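Trilobed Protease (PDB 2GOP) probably hydrolyses peptides, its seven-bladed beta-propeller domain, the part modelled here, being a ring closed without the usual shared-strand Velcro. Local coordinates at residues Lys13-Ser18 with Thr337-Pro342; Val313-Glu318 with Glu325-Asp330; Leu26-Leu31 with Pro64-Asp69. All blocks are in the same frame, centred on the assembly; numbering follows the deposited sequence.

In the fold
The chain forms a seven-bladed beta-propeller, each blade a four-stranded antiparallel sheet. Contact 1 lies where the ends of the ring meet, joining the first blade to the loop after the last. Contact 2 is the central hairpin of the last blade, and contact 3 packs the first blade on the second. Along the chain contact 3 closes before contact 2 opens, both nested inside the loop that contact 1 closes. Centres of contacts 1 and 2, and of 2 and 3, are about 14 Å apart, those of 1 and 3 about 18 Å. No strand is shared between first and last blades, an open Velcro; they meet through side-chain contacts and side-chain-to-backbone bonds.

Contact 1: Lys13-Ser18 with Thr337-Pro342; sequences KFAYLS and TDYNDP
Asn340 grips the backbone of Ala15 with both ends of its side-chain amide, and this pair of bonds fastens the last blade of the propeller to the first. In this open Velcro topology the two blades share no strand, so side-chain bonds such as these probably take part of the role that strand pairing has in a closed Velcro. Asn340 OD1 accepts from Ala15 N at 2.9 Å, the donor lying in the carbonyl plane on a lone pair, while Asn340 ND2 gives a nearly straight bond of 173° to Ala15 O. Ala15 O is only 3° out of the amide plane; the two bonds together, one accepted and one given, fix the rotation of the group and which end is which. OD1 also comes 3.3 Å from Phe14 CB and sits at the edge of the Phe14 ring, close to its plane. A bridging water gives one bond to Lys13 O and a weak second one to OD1.

Beside the amide the contact turns apolar. Ala15 CB meets Tyr339 CB at 3.7 Å, and Leu17 CD1 approaches Tyr339 CD2 at 3.8 Å, the leucine and tyrosine side chains crossing at about a right angle. Tyr339 CG is anti to its own carbonyl carbon (chi1 -76°), beside the backbone N, and lies 4.1 Å from Ala15 CB.

The second shell belongs largely to Glu325 of the last blade. Its carboxylate receives Thr337 OG1 and the backbone N atoms of Tyr339 and Asn340, holding the turn in which Asn340 is presented. Tyr339 OH is hydrogen-bonded to Tyr29 OH on strand 26-35, a further tie to the first blade. At the far end Leu17 and Thr337 reach toward each other tip to tip, with Leu17 CD2 3.6 Å from Thr337 OG1.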
loop_
_atom_site.group_PDB
_atom_site.type_symbol
_atom_site.label_atom_id
_atom_site.label_comp_id
_atom_site.label_asym_id
_atom_site.label_seq_id
_atom_site.Cartn_x
_atom_site.Cartn_y
_atom_site.Cartn_z
ATOM N N LYS A 13 24.727 15.898 5.018
ATOM C CA LYS A 13 25.961 16.257 4.321
ATOM C C LYS A 13 26.146 15.333 3.114
ATOM O O LYS A 13 27.186 15.373 2.449
ATOM C CB LYS A 13 27.173 16.074 5.248
ATOM C CG LYS A 13 26.977 16.492 6.708
ATOM C CD LYS A 13 27.552 17.868 7.009
ATOM C CE LYS A 13 26.897 18.966 6.192
ATOM N NZ LYS A 13 27.413 20.305 6.589
ATOM N N PHE A 14 25.136 14.509 2.839
ATOM C CA PHE A 14 25.312 13.305 2.026
ATOM C C PHE A 14 24.752 13.400 0.614
ATOM O O PHE A 14 24.015 14.319 0.282
ATOM C CB PHE A 14 24.676 12.108 2.740
ATOM C CG PHE A 14 25.252 11.848 4.102
ATOM C CD1 PHE A 14 26.598 11.531 4.248
ATOM C CD2 PHE A 14 24.455 11.925 5.240
ATOM C CE1 PHE A 14 27.137 11.293 5.503
ATOM C CE2 PHE A 14 24.989 11.685 6.498
ATOM C CZ PHE A 14 26.332 11.370 6.629
ATOM N N ALA A 15 25.146 12.432 -0.206
ATOM C CA ALA A 15 24.588 12.227 -1.532
ATOM C C ALA A 15 23.605 11.074 -1.425
ATOM O O ALA A 15 23.939 10.025 -0.884
ATOM C CB ALA A 15 25.683 11.898 -2.519
ATOM N N TYR A 16 22.391 11.279 -1.927
ATOM C CA TYR A 16 21.339 10.274 -1.840
ATOM C C TYR A 16 21.001 9.753 -3.232
ATOM O O TYR A 16 20.478 10.490 -4.067
ATOM C CB TYR A 16 20.101 10.862 -1.162
ATOM C CG TYR A 16 20.349 11.284 0.267
ATOM C CD1 TYR A 16 20.332 10.351 1.303
ATOM C CD2 TYR A 16 20.617 12.612 0.586
ATOM C CE1 TYR A 16 20.574 10.735 2.624
ATOM C CE2 TYR A 16 20.866 13.004 1.898
ATOM C CZ TYR A 16 20.843 12.063 2.914
ATOM O OH TYR A 16 21.073 12.454 4.220
ATOM N N LEU A 17 21.296 8.473 -3.458
ATOM C CA LEU A 17 21.136 7.842 -4.764
ATOM C C LEU A 17 19.800 7.111 -4.867
ATOM O O LEU A 17 19.388 6.434 -3.930
ATOM C CB LEU A 17 22.263 6.840 -5.023
ATOM C CG LEU A 17 23.556 7.388 -5.640
ATOM C CD1 LEU A 17 24.165 8.495 -4.815
ATOM C CD2 LEU A 17 24.529 6.261 -5.822
ATOM N N SER A 18 19.152 7.216 -6.021
ATOM C CA SER A 18 17.894 6.510 -6.236
ATOM C C SER A 18 17.726 6.125 -7.693
ATOM O O SER A 18 18.399 6.657 -8.571
ATOM C CB SER A 18 16.698 7.357 -5.774
ATOM O OG SER A 18 16.663 8.621 -6.415
ATOM N N THR A 337 30.103 3.681 -7.476
ATOM C CA THR A 337 30.086 5.002 -6.842
ATOM C C THR A 337 30.627 4.927 -5.417
ATOM O O THR A 337 30.565 3.885 -4.771
ATOM C CB THR A 337 28.664 5.632 -6.822
ATOM O OG1 THR A 337 27.795 4.859 -5.987
ATOM C CG2 THR A 337 28.075 5.713 -8.217
ATOM N N ASP A 338 31.169 6.046 -4.944
ATOM C CA ASP A 338 31.635 6.159 -3.559
ATOM C C ASP A 338 31.448 7.591 -3.056
ATOM O O ASP A 338 32.304 8.143 -2.373
ATOM C CB ASP A 338 33.093 5.702 -3.443
ATOM C CG ASP A 338 34.046 6.501 -4.333
ATOM O OD1 ASP A 338 33.590 7.351 -5.121
ATOM O OD2 ASP A 338 35.267 6.276 -4.239
ATOM N N TYR A 339 30.307 8.179 -3.406
ATOM C CA TYR A 339 30.043 9.594 -3.139
ATOM C C TYR A 339 30.262 9.932 -1.676
ATOM O O TYR A 339 30.915 10.922 -1.341
ATOM C CB TYR A 339 28.609 9.949 -3.546
ATOM C CG TYR A 339 28.417 10.085 -5.039
ATOM C CD1 TYR A 339 28.885 11.213 -5.718
ATOM C CD2 TYR A 339 27.765 9.101 -5.775
ATOM C CE1 TYR A 339 28.711 11.354 -7.092
ATOM C CE2 TYR A 339 27.593 9.229 -7.144
ATOM C CZ TYR A 339 28.066 10.359 -7.800
ATOM O OH TYR A 339 27.890 10.493 -9.156
ATOM N N ASN A 340 29.738 9.089 -0.800
ATOM C CA ASN A 340 29.737 9.387 0.628
ATOM C C ASN A 340 30.983 8.972 1.393
ATOM O O ASN A 340 31.183 9.413 2.526
ATOM C CB ASN A 340 28.483 8.792 1.254
ATOM C CG ASN A 340 27.254 9.481 0.767
ATOM O OD1 ASN A 340 27.080 10.674 1.010
ATOM N ND2 ASN A 340 26.414 8.765 0.028
ATOM N N ASP A 341 31.822 8.140 0.781
ATOM C CA ASP A 341 33.114 7.773 1.380
ATOM C C ASP A 341 34.212 7.786 0.309
ATOM O O ASP A 341 34.830 6.762 0.014
ATOM C CB ASP A 341 33.000 6.410 2.065
ATOM C CG ASP A 341 31.859 6.363 3.070
ATOM O OD1 ASP A 341 30.703 6.146 2.639
ATOM O OD2 ASP A 341 32.111 6.551 4.282
ATOM N N PRO A 342 34.462 8.968 -0.270
ATOM C CA PRO A 342 35.244 9.077 -1.500
ATOM C C PRO A 342 36.739 8.806 -1.317
ATOM O O PRO A 342 37.425 8.496 -2.289
ATOM C CB PRO A 342 35.001 10.525 -1.928
ATOM C CG PRO A 342 34.782 11.248 -0.641
ATOM C CD PRO A 342 34.046 10.288 0.237
HETATM O O HOH W 1 29.134 13.301 1.331
#

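Contact 2: Val313-Glu318 with Glu325-Asp330; sequences VVYLKE and ELFTWD
Lys317 lies across the ring of Phe327, two residues along from its own strand partner Glu325, in the antiparallel beta hairpin at the middle of the last propeller blade. From the CB outward the lysine follows the ring: CB rests 3.7 Å from Phe327 CE1, CG leaves anti to the backbone N (chi1 174°), and a bend at chi3 (66°) carries CE back over the ring face. There CE makes a CH-pi contact, 3.6 Å from the centroid of the Phe327 ring. NZ stays over the same face in a cation-pi contact, 4.3 Å from the centroid, and its charge is met by a salt bridge to Glu333 on the next strand. The ammonium is therefore shared between an aromatic face and a carboxylate.

Further along this side of the sheet, Tyr315 sits between Phe327 and Trp329. Its CE1 is 3.4 Å from Phe327 CB, and its CE2 meets Trp329 CB at 3.7 Å. Tyr315 OH is hydrogen-bonded to Glu333, so the tips of Lys317 and Tyr315 both end on Glu333.

The other side, with Val314, Leu316, Leu326 and Thr328, is mostly aliphatic; there Leu316 CD2 packs on Leu326 CD1 at 3.7 Å. Leu316 also touches Leu17 and Pro20 of strand 16-23, which brings the first blade onto this one. Between the two sides, the backbones exchange pairs of hydrogen bonds at Val313-Trp329, Tyr315-Phe327 and Lys317-Glu325; the bond from Glu325 N is weak. Phe327 O, besides accepting from Tyr315 N, stands 4.2 Å above one face of the Tyr315 ring, displaced toward the rim.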
loop_
_atom_site.group_PDB
_atom_site.type_symbol
_atom_site.label_atom_id
_atom_site.label_comp_id
_atom_site.label_asym_id
_atom_site.label_seq_id
_atom_site.Cartn_x
_atom_site.Cartn_y
_atom_site.Cartn_z
ATOM N N VAL A 313 23.749 -6.429 -14.596
ATOM C CA VAL A 313 22.837 -6.092 -13.499
ATOM C C VAL A 313 23.391 -4.895 -12.739
ATOM O O VAL A 313 24.587 -4.830 -12.499
ATOM C CB VAL A 313 22.626 -7.256 -12.505
ATOM C CG1 VAL A 313 21.647 -6.823 -11.398
ATOM C CG2 VAL A 313 22.120 -8.496 -13.229
ATOM N N VAL A 314 22.512 -3.957 -12.385
ATOM C CA VAL A 314 22.889 -2.773 -11.608
ATOM C C VAL A 314 21.940 -2.633 -10.431
ATOM O O VAL A 314 20.745 -2.904 -10.548
ATOM C CB VAL A 314 22.851 -1.467 -12.459
ATOM C CG1 VAL A 314 21.416 -0.977 -12.675
ATOM C CG2 VAL A 314 23.686 -0.374 -11.806
ATOM N N TYR A 315 22.466 -2.218 -9.292
ATOM C CA TYR A 315 21.619 -2.040 -8.124
ATOM C C TYR A 315 22.214 -1.047 -7.153
ATOM O O TYR A 315 23.433 -0.793 -7.165
ATOM C CB TYR A 315 21.359 -3.387 -7.431
ATOM C CG TYR A 315 22.607 -4.219 -7.151
ATOM C CD1 TYR A 315 23.373 -4.020 -6.004
ATOM C CD2 TYR A 315 22.997 -5.224 -8.024
ATOM C CE1 TYR A 315 24.503 -4.800 -5.745
ATOM C CE2 TYR A 315 24.117 -6.011 -7.774
ATOM C CZ TYR A 315 24.867 -5.789 -6.643
ATOM O OH TYR A 315 25.976 -6.568 -6.430
ATOM N N LEU A 316 21.329 -0.461 -6.352
ATOM C CA LEU A 316 21.720 0.286 -5.168
ATOM C C LEU A 316 21.749 -0.659 -3.958
ATOM O O LEU A 316 20.786 -1.402 -3.719
ATOM C CB LEU A 316 20.747 1.446 -4.919
ATOM C CG LEU A 316 20.754 2.595 -5.933
ATOM C CD1 LEU A 316 19.673 3.629 -5.588
ATOM C CD2 LEU A 316 22.131 3.267 -5.979
ATOM N N LYS A 317 22.843 -0.617 -3.201
ATOM C CA LYS A 317 23.003 -1.420 -1.993
ATOM C C LYS A 317 23.344 -0.554 -0.774
ATOM O O LYS A 317 24.344 0.167 -0.777
ATOM C CB LYS A 317 24.110 -2.462 -2.191
ATOM C CG LYS A 317 24.452 -3.248 -0.928
ATOM C CD LYS A 317 25.306 -4.471 -1.218
ATOM C CE LYS A 317 26.670 -4.111 -1.740
ATOM N NZ LYS A 317 27.637 -5.254 -1.625
ATOM N N GLU A 318 22.521 -0.667 0.268
ATOM C CA GLU A 318 22.714 0.039 1.521
ATOM C C GLU A 318 23.057 -0.941 2.644
ATOM O O GLU A 318 22.617 -2.088 2.632
ATOM C CB GLU A 318 21.443 0.805 1.873
ATOM C CG GLU A 318 21.581 1.739 3.051
ATOM C CD GLU A 318 20.654 2.914 2.948
ATOM O OE1 GLU A 318 20.860 3.742 2.036
ATOM O OE2 GLU A 318 19.726 3.015 3.778
ATOM N N GLU A 325 25.034 2.988 -2.347
ATOM C CA GLU A 325 25.885 3.343 -3.484
ATOM C C GLU A 325 25.519 2.414 -4.652
ATOM O O GLU A 325 24.814 1.421 -4.465
ATOM C CB GLU A 325 27.359 3.163 -3.130
ATOM C CG GLU A 325 27.883 4.065 -1.999
ATOM C CD GLU A 325 28.123 5.513 -2.417
ATOM O OE1 GLU A 325 28.091 5.824 -3.629
ATOM O OE2 GLU A 325 28.351 6.349 -1.515
ATOM N N LEU A 326 26.008 2.731 -5.842
ATOM C CA LEU A 326 25.721 1.945 -7.034
ATOM C C LEU A 326 26.741 0.830 -7.216
ATOM O O LEU A 326 27.951 1.026 -7.039
ATOM C CB LEU A 326 25.721 2.842 -8.274
ATOM C CG LEU A 326 24.983 2.321 -9.510
ATOM C CD1 LEU A 326 23.494 2.427 -9.331
ATOM C CD2 LEU A 326 25.421 3.092 -10.741
ATOM N N PHE A 327 26.234 -0.343 -7.583
ATOM C CA PHE A 327 27.052 -1.525 -7.834
ATOM C C PHE A 327 26.582 -2.164 -9.127
ATOM O O PHE A 327 25.413 -2.044 -9.485
ATOM C CB PHE A 327 26.882 -2.548 -6.701
ATOM C CG PHE A 327 27.443 -2.107 -5.372
ATOM C CD1 PHE A 327 26.725 -1.254 -4.549
ATOM C CD2 PHE A 327 28.675 -2.569 -4.935
ATOM C CE1 PHE A 327 27.233 -0.854 -3.320
ATOM C CE2 PHE A 327 29.193 -2.175 -3.702
ATOM C CZ PHE A 327 28.475 -1.322 -2.897
ATOM N N THR A 328 27.489 -2.848 -9.821
ATOM C CA THR A 328 27.104 -3.697 -10.948
ATOM C C THR A 328 27.406 -5.156 -10.632
ATOM O O THR A 328 28.144 -5.472 -9.700
ATOM C CB THR A 328 27.801 -3.307 -12.285
ATOM O OG1 THR A 328 29.222 -3.312 -12.124
ATOM C CG2 THR A 328 27.339 -1.926 -12.773
ATOM N N TRP A 329 26.814 -6.047 -11.414
ATOM C CA TRP A 329 27.053 -7.460 -11.239
ATOM C C TRP A 329 26.974 -8.166 -12.597
ATOM O O TRP A 329 25.970 -8.061 -13.301
ATOM C CB TRP A 329 26.052 -8.021 -10.228
ATOM C CG TRP A 329 26.378 -9.377 -9.763
ATOM C CD1 TRP A 329 27.157 -9.720 -8.692
ATOM C CD2 TRP A 329 25.939 -10.593 -10.351
ATOM N NE1 TRP A 329 27.230 -11.088 -8.582
ATOM C CE2 TRP A 329 26.491 -11.649 -9.591
ATOM C CE3 TRP A 329 25.140 -10.901 -11.458
ATOM C CZ2 TRP A 329 26.260 -12.985 -9.894
ATOM C CZ3 TRP A 329 24.912 -12.237 -11.759
ATOM C CH2 TRP A 329 25.470 -13.259 -10.979
ATOM N N ASP A 330 28.068 -8.836 -12.967
ATOM C CA ASP A 330 28.157 -9.604 -14.212
ATOM C C ASP A 330 28.595 -11.049 -13.946
ATOM O O ASP A 330 29.198 -11.692 -14.805
ATOM C CB ASP A 330 29.146 -8.928 -15.171
ATOM C CG ASP A 330 30.593 -8.949 -14.662
ATOM O OD1 ASP A 330 30.839 -9.331 -13.498
ATOM O OD2 ASP A 330 31.492 -8.567 -15.436
#

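Contact 3: Leu26-Leu31 with Pro64-Asp69; sequences LVAYVL and PRISPD
Pro64 presents its ring to the segment 26-31, and the corners of that ring meet three successive residues. CD touches Val30 CG2 at 3.5 Å, closer than usual for two carbons, with the two side chains at about a right angle; CG lies near the flat peptide of Tyr29, and CB comes 4.3 Å from Ala28 CB. Arg65 NH1 gives a hydrogen bond to Pro64 O, which lies 2° out of the guanidinium plane, although this donor stands well above the carbonyl plane of Pro64. NH1 also forms a salt bridge to Asp19.

Ile66 extends the apolar seam. Its chi2 of 152° turns CD1 out toward Ala28, where it meets CB at 3.8 Å, and CD1 also reaches the backbone around Leu26 and Val27. The small alanine side chain is thus met by both Pro64 and Ile66. After the strand, Ser67 OG donates to Asp69 OD1 over 2.6 Å, within a turn of the WD40-like propeller repeat.

No hydrogen bond crosses the contact: strands 26-31 and 64-66 run nearly antiparallel, at 172°, with axes 7.2 Å apart at their closest, as expected for packing between sheets. Strand 26-35, second in the first blade, lies between strands 16-23 and 40-49, both of which also touch Pro64; strand 62-66 is an outermost strand of the second blade, hydrogen-bonded through Arg65 to Leu109 and Trp111 of strand 105-111 in the third.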
loop_
_atom_site.group_PDB
_atom_site.type_symbol
_atom_site.label_atom_id
_atom_site.label_comp_id
_atom_site.label_asym_id
_atom_site.label_seq_id
_atom_site.Cartn_x
_atom_site.Cartn_y
_atom_site.Cartn_z
ATOM N N LEU A 26 25.693 1.568 -20.562
ATOM C CA LEU A 26 25.334 2.752 -19.782
ATOM C C LEU A 26 24.603 2.378 -18.501
ATOM O O LEU A 26 23.764 1.472 -18.485
ATOM C CB LEU A 26 24.444 3.694 -20.599
ATOM C CG LEU A 26 25.107 4.400 -21.787
ATOM C CD1 LEU A 26 24.111 5.316 -22.477
ATOM C CD2 LEU A 26 26.346 5.182 -21.351
ATOM N N VAL A 27 24.931 3.089 -17.427
ATOM C CA VAL A 27 24.116 3.080 -16.224
ATOM C C VAL A 27 23.704 4.522 -15.966
ATOM O O VAL A 27 24.411 5.454 -16.357
ATOM C CB VAL A 27 24.864 2.494 -15.005
ATOM C CG1 VAL A 27 25.318 1.074 -15.307
ATOM C CG2 VAL A 27 26.047 3.363 -14.617
ATOM N N ALA A 28 22.543 4.701 -15.346
ATOM C CA ALA A 28 22.117 6.014 -14.875
ATOM C C ALA A 28 21.411 5.888 -13.538
ATOM O O ALA A 28 20.926 4.809 -13.161
ATOM C CB ALA A 28 21.201 6.703 -15.890
ATOM N N TYR A 29 21.363 7.010 -12.830
ATOM C CA TYR A 29 20.732 7.083 -11.524
ATOM C C TYR A 29 20.494 8.529 -11.146
ATOM O O TYR A 29 21.031 9.446 -11.774
ATOM C CB TYR A 29 21.598 6.398 -10.455
ATOM C CG TYR A 29 23.012 6.903 -10.385
ATOM C CD1 TYR A 29 23.990 6.399 -11.238
ATOM C CD2 TYR A 29 23.382 7.893 -9.467
ATOM C CE1 TYR A 29 25.282 6.846 -11.179
ATOM C CE2 TYR A 29 24.682 8.355 -9.406
ATOM C CZ TYR A 29 25.626 7.825 -10.265
ATOM O OH TYR A 29 26.924 8.266 -10.214
ATOM N N VAL A 30 19.694 8.723 -10.102
ATOM C CA VAL A 30 19.439 10.046 -9.569
ATOM C C VAL A 30 20.354 10.268 -8.353
ATOM O O VAL A 30 20.413 9.438 -7.440
ATOM C CB VAL A 30 17.948 10.235 -9.178
ATOM C CG1 VAL A 30 17.719 11.620 -8.621
ATOM C CG2 VAL A 30 17.049 9.997 -10.381
ATOM N N LEU A 31 21.089 11.379 -8.390
ATOM C CA LEU A 31 21.921 11.836 -7.285
ATOM C C LEU A 31 21.202 13.030 -6.666
ATOM O O LEU A 31 20.941 14.015 -7.362
ATOM C CB LEU A 31 23.306 12.264 -7.804
ATOM C CG LEU A 31 24.315 12.864 -6.813
ATOM C CD1 LEU A 31 24.533 11.961 -5.627
ATOM C CD2 LEU A 31 25.645 13.159 -7.502
ATOM N N PRO A 64 15.035 8.690 -14.563
ATOM C CA PRO A 64 15.869 8.415 -15.734
ATOM C C PRO A 64 15.461 7.120 -16.423
ATOM O O PRO A 64 15.320 6.090 -15.761
ATOM C CB PRO A 64 17.270 8.274 -15.141
ATOM C CG PRO A 64 17.040 7.853 -13.733
ATOM C CD PRO A 64 15.818 8.631 -13.316
ATOM N N ARG A 65 15.242 7.187 -17.732
ATOM C CA ARG A 65 14.895 6.009 -18.522
ATOM C C ARG A 65 15.756 6.025 -19.769
ATOM O O ARG A 65 15.578 6.873 -20.645
ATOM C CB ARG A 65 13.398 6.010 -18.883
ATOM C CG ARG A 65 12.455 6.055 -17.663
ATOM C CD ARG A 65 12.513 4.796 -16.817
ATOM N NE ARG A 65 11.509 4.795 -15.745
ATOM C CZ ARG A 65 11.692 5.236 -14.500
ATOM N NH1 ARG A 65 12.861 5.712 -14.085
ATOM N NH2 ARG A 65 10.685 5.179 -13.641
ATOM N N ILE A 66 16.723 5.120 -19.836
ATOM C CA ILE A 66 17.616 5.055 -20.979
ATOM C C ILE A 66 16.912 4.241 -22.046
ATOM O O ILE A 66 16.395 3.180 -21.748
ATOM C CB ILE A 66 18.955 4.362 -20.640
ATOM C CG1 ILE A 66 19.678 5.086 -19.494
ATOM C CG2 ILE A 66 19.848 4.295 -21.904
ATOM C CD1 ILE A 66 20.568 4.180 -18.668
ATOM N N SER A 67 16.898 4.731 -23.284
ATOM C CA SER A 67 16.314 3.967 -24.382
ATOM C C SER A 67 17.138 2.701 -24.627
ATOM O O SER A 67 18.360 2.725 -24.483
ATOM C CB SER A 67 16.233 4.808 -25.656
ATOM O OG SER A 67 17.519 5.170 -26.141
ATOM N N PRO A 68 16.482 1.584 -24.982
ATOM C CA PRO A 68 17.230 0.347 -25.264
ATOM C C PRO A 68 18.507 0.527 -26.115
ATOM O O PRO A 68 19.523 -0.120 -25.853
ATOM C CB PRO A 68 16.200 -0.510 -25.994
ATOM C CG PRO A 68 14.883 -0.078 -25.374
ATOM C CD PRO A 68 15.025 1.397 -25.145
ATOM N N ASP A 69 18.468 1.413 -27.100
ATOM C CA ASP A 69 19.619 1.616 -27.995
ATOM C C ASP A 69 20.668 2.582 -27.439
ATOM O O ASP A 69 21.637 2.907 -28.115
ATOM C CB ASP A 69 19.151 2.065 -29.384
ATOM C CG ASP A 69 18.560 3.462 -29.402
ATOM O OD1 ASP A 69 18.457 4.120 -28.344
ATOM O OD2 ASP A 69 18.174 3.901 -30.501
#